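Side-chain contact in phosphoribosylaminoimidazole-succinocarboxamide synthase (Saccharomyces cerevisiae, PDB 2CNQ), which joins aspartate to the carboxylate of an aminoimidazole ribonucleotide at the cost of ATP, a step in de novo purine biosynthesis: residues 39-43 and 44-48. Sequence-based numbering, arbitrary orientation.
With ADP (adenosine-5'-diphosphate), chain F.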
loop_
_atom_site.group_PDB
_atom_site.type_symbol
_atom_site.label_atom_id
_atom_site.label_comp_id
_atom_site.label_asym_id
_atom_site.label_seq_id
_atom_site.Cartn_x
_atom_site.Cartn_y
_atom_site.Cartn_z
ATOM N N ILE A 39 10.333 0.486 -7.440
ATOM C CA ILE A 39 9.733 -0.662 -6.804
ATOM C C ILE A 39 10.759 -1.257 -5.911
ATOM O O ILE A 39 11.935 -1.243 -6.203
ATOM C CB ILE A 39 9.201 -1.645 -7.825
ATOM C CG1 ILE A 39 8.425 -2.775 -7.165
ATOM C CG2 ILE A 39 10.291 -2.176 -8.713
ATOM C CD1 ILE A 39 7.616 -3.580 -8.136
ATOM N N SER A 40 10.309 -1.768 -4.803
ATOM C CA SER A 40 11.178 -2.324 -3.808
ATOM C C SER A 40 10.647 -3.643 -3.393
ATOM O O SER A 40 9.493 -3.951 -3.545
ATOM C CB SER A 40 11.209 -1.394 -2.630
ATOM O OG SER A 40 9.933 -1.252 -2.058
ATOM N N ALA A 41 11.517 -4.449 -2.840
ATOM C CA ALA A 41 11.089 -5.700 -2.258
ATOM C C ALA A 41 12.064 -5.980 -1.176
ATOM O O ALA A 41 13.245 -5.708 -1.311
ATOM C CB ALA A 41 11.094 -6.781 -3.264
ATOM N N TYR A 42 11.574 -6.522 -0.089
ATOM C CA TYR A 42 12.412 -6.794 1.044
ATOM C C TYR A 42 13.190 -5.561 1.435
ATOM O O TYR A 42 14.334 -5.649 1.851
ATOM C CB TYR A 42 13.302 -7.988 0.799
ATOM C CG TYR A 42 12.528 -9.186 0.363
ATOM C CD1 TYR A 42 11.719 -9.854 1.218
ATOM C CD2 TYR A 42 12.622 -9.637 -0.923
ATOM C CE1 TYR A 42 11.036 -10.967 0.808
ATOM C CE2 TYR A 42 11.968 -10.724 -1.353
ATOM C CZ TYR A 42 11.167 -11.391 -0.497
ATOM O OH TYR A 42 10.525 -12.510 -0.943
ATOM N N ASP A 43 12.545 -4.413 1.342
ATOM C CA ASP A 43 13.109 -3.150 1.782
ATOM C C ASP A 43 14.274 -2.686 0.971
ATOM O O ASP A 43 14.984 -1.816 1.407
ATOM C CB ASP A 43 13.419 -3.135 3.255
ATOM C CG ASP A 43 12.192 -3.142 4.068
ATOM O OD1 ASP A 43 12.133 -3.930 5.002
ATOM O OD2 ASP A 43 11.266 -2.368 3.779
ATOM N N VAL A 44 14.430 -3.199 -0.239
ATOM C CA VAL A 44 15.447 -2.704 -1.115
ATOM C C VAL A 44 14.817 -2.321 -2.417
ATOM O O VAL A 44 14.009 -3.038 -2.970
ATOM C CB VAL A 44 16.405 -3.863 -1.358
ATOM C CG1 VAL A 44 17.460 -3.447 -2.285
ATOM C CG2 VAL A 44 16.969 -4.361 -0.023
ATOM N N ILE A 45 15.206 -1.180 -2.929
ATOM C CA ILE A 45 14.684 -0.666 -4.150
ATOM C C ILE A 45 15.389 -1.338 -5.283
ATOM O O ILE A 45 16.585 -1.492 -5.286
ATOM C CB ILE A 45 14.891 0.834 -4.202
ATOM C CG1 ILE A 45 14.179 1.502 -3.035
ATOM C CG2 ILE A 45 14.376 1.398 -5.482
ATOM C CD1 ILE A 45 14.548 2.926 -2.852
ATOM N N MET A 46 14.646 -1.731 -6.289
ATOM C CA MET A 46 15.245 -2.282 -7.472
ATOM C C MET A 46 15.979 -1.200 -8.201
ATOM O O MET A 46 15.695 -0.030 -8.084
ATOM C CB MET A 46 14.190 -2.838 -8.396
ATOM C CG MET A 46 13.370 -3.968 -7.810
ATOM S SD MET A 46 14.284 -5.411 -7.357
ATOM C CE MET A 46 14.407 -5.191 -5.612
ATOM N N GLU A 47 16.912 -1.599 -9.032
ATOM C CA GLU A 47 17.643 -0.633 -9.821
ATOM C C GLU A 47 16.755 0.060 -10.794
ATOM O O GLU A 47 16.873 1.244 -10.998
ATOM C CB GLU A 47 18.740 -1.311 -10.602
ATOM C CG GLU A 47 19.555 -0.417 -11.408
ATOM C CD GLU A 47 20.216 0.614 -10.545
ATOM O OE1 GLU A 47 20.526 0.323 -9.375
ATOM O OE2 GLU A 47 20.445 1.724 -11.050
ATOM N N ASN A 48 15.894 -0.696 -11.433
ATOM C CA ASN A 48 15.048 -0.186 -12.440
ATOM C C ASN A 48 13.631 -0.081 -11.959
ATOM O O ASN A 48 13.240 -0.587 -10.936
ATOM C CB ASN A 48 15.176 -0.988 -13.719
ATOM C CG ASN A 48 14.973 -2.460 -13.559
ATOM O OD1 ASN A 48 15.151 -3.042 -12.505
ATOM N ND2 ASN A 48 14.647 -3.096 -14.673
HETATM P PB ADP F . 9.371 -2.945 0.630
HETATM O O1B ADP F . 10.514 -2.013 0.404
HETATM O O2B ADP F . 8.742 -2.834 1.992
HETATM O O3B ADP F . 8.407 -2.891 -0.533
HETATM P PA ADP F . 8.648 -5.404 0.875
HETATM O O1A ADP F . 8.812 -6.796 0.401
HETATM O O2A ADP F . 7.366 -4.905 0.316
HETATM O O3A ADP F . 9.893 -4.464 0.655
HETATM O "O5'" ADP F . 8.494 -5.319 2.431
HETATM C "C5'" ADP F . 7.268 -5.712 3.010
HETATM C "C4'" ADP F . 7.305 -5.784 4.522
HETATM O "O4'" ADP F . 8.190 -6.843 4.873
HETATM C "C3'" ADP F . 7.837 -4.497 5.098
HETATM O "O3'" ADP F . 7.240 -4.260 6.360
HETATM C "C2'" ADP F . 9.293 -4.812 5.241
HETATM O "O2'" ADP F . 9.872 -4.065 6.280
HETATM C "C1'" ADP F . 9.271 -6.281 5.594
HETATM N N9 ADP F . 10.482 -6.980 5.182
HETATM C C8 ADP F . 11.138 -6.752 4.057
HETATM N N7 ADP F . 12.216 -7.541 3.964
HETATM C C5 ADP F . 12.231 -8.300 5.048
HETATM C C6 ADP F . 13.131 -9.342 5.492
HETATM N N6 ADP F . 14.194 -9.664 4.716
HETATM N N1 ADP F . 12.839 -9.909 6.677
HETATM C C2 ADP F . 11.758 -9.538 7.427
HETATM N N3 ADP F . 10.880 -8.577 7.051
HETATM C C4 ADP F . 11.082 -7.939 5.874
HETATM O O HOH W 1 13.022 0.738 -8.595
#
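Ala41 and Val44 close a tight antiparallel beta hairpin through a pair of backbone hydrogen bonds, Ala41 N to Val44 O at 2.9 Å and Val44 N to Ala41 O at 3.0 Å. The second is the less regular, its donor standing above the carbonyl plane. Two residues further from the turn, past the non-hydrogen-bonded pair Ser40-Ile45, Met46 N meets Ile39 O almost head-on, at 2.8 Å with 171° at the hydrogen. Tyr42 and Asp43 form the corners of a type I' turn, both with positive phi, and the turn presents its amides to an ADP: Tyr42 N donates to O1A and Asp43 N to the bridging O3A, the latter at 2.7 Å. Asp43 also reaches the ribose, where O2' donates to OD1 at 2.6 Å; the same OD1 takes a bond from His170. With an alanine here in place of Asp43, the ribose O2' and His170 would probably lose the acceptor they share. Ser40 OG lies beside the beta-phosphate, while the ring of Tyr42 turns an edge to the adenine, with N7 near its plane, and sends its hydroxyl to Thr268. Farther from the nucleotide the packing turns apolar. Met46, bent at chi2 (-61°) and chi3, folds back along the hairpin, which brings CE to 4.4 Å from Ala41 CB, a loose contact, and both residues rest on Leu267 of helix 261-269. At the open end, one water accepts from Ile39 N and lies close to the carbonyl oxygens of Met46 and Asn48, and beside it Ile39 CG2 packs 3.7 Å from Met46 CG.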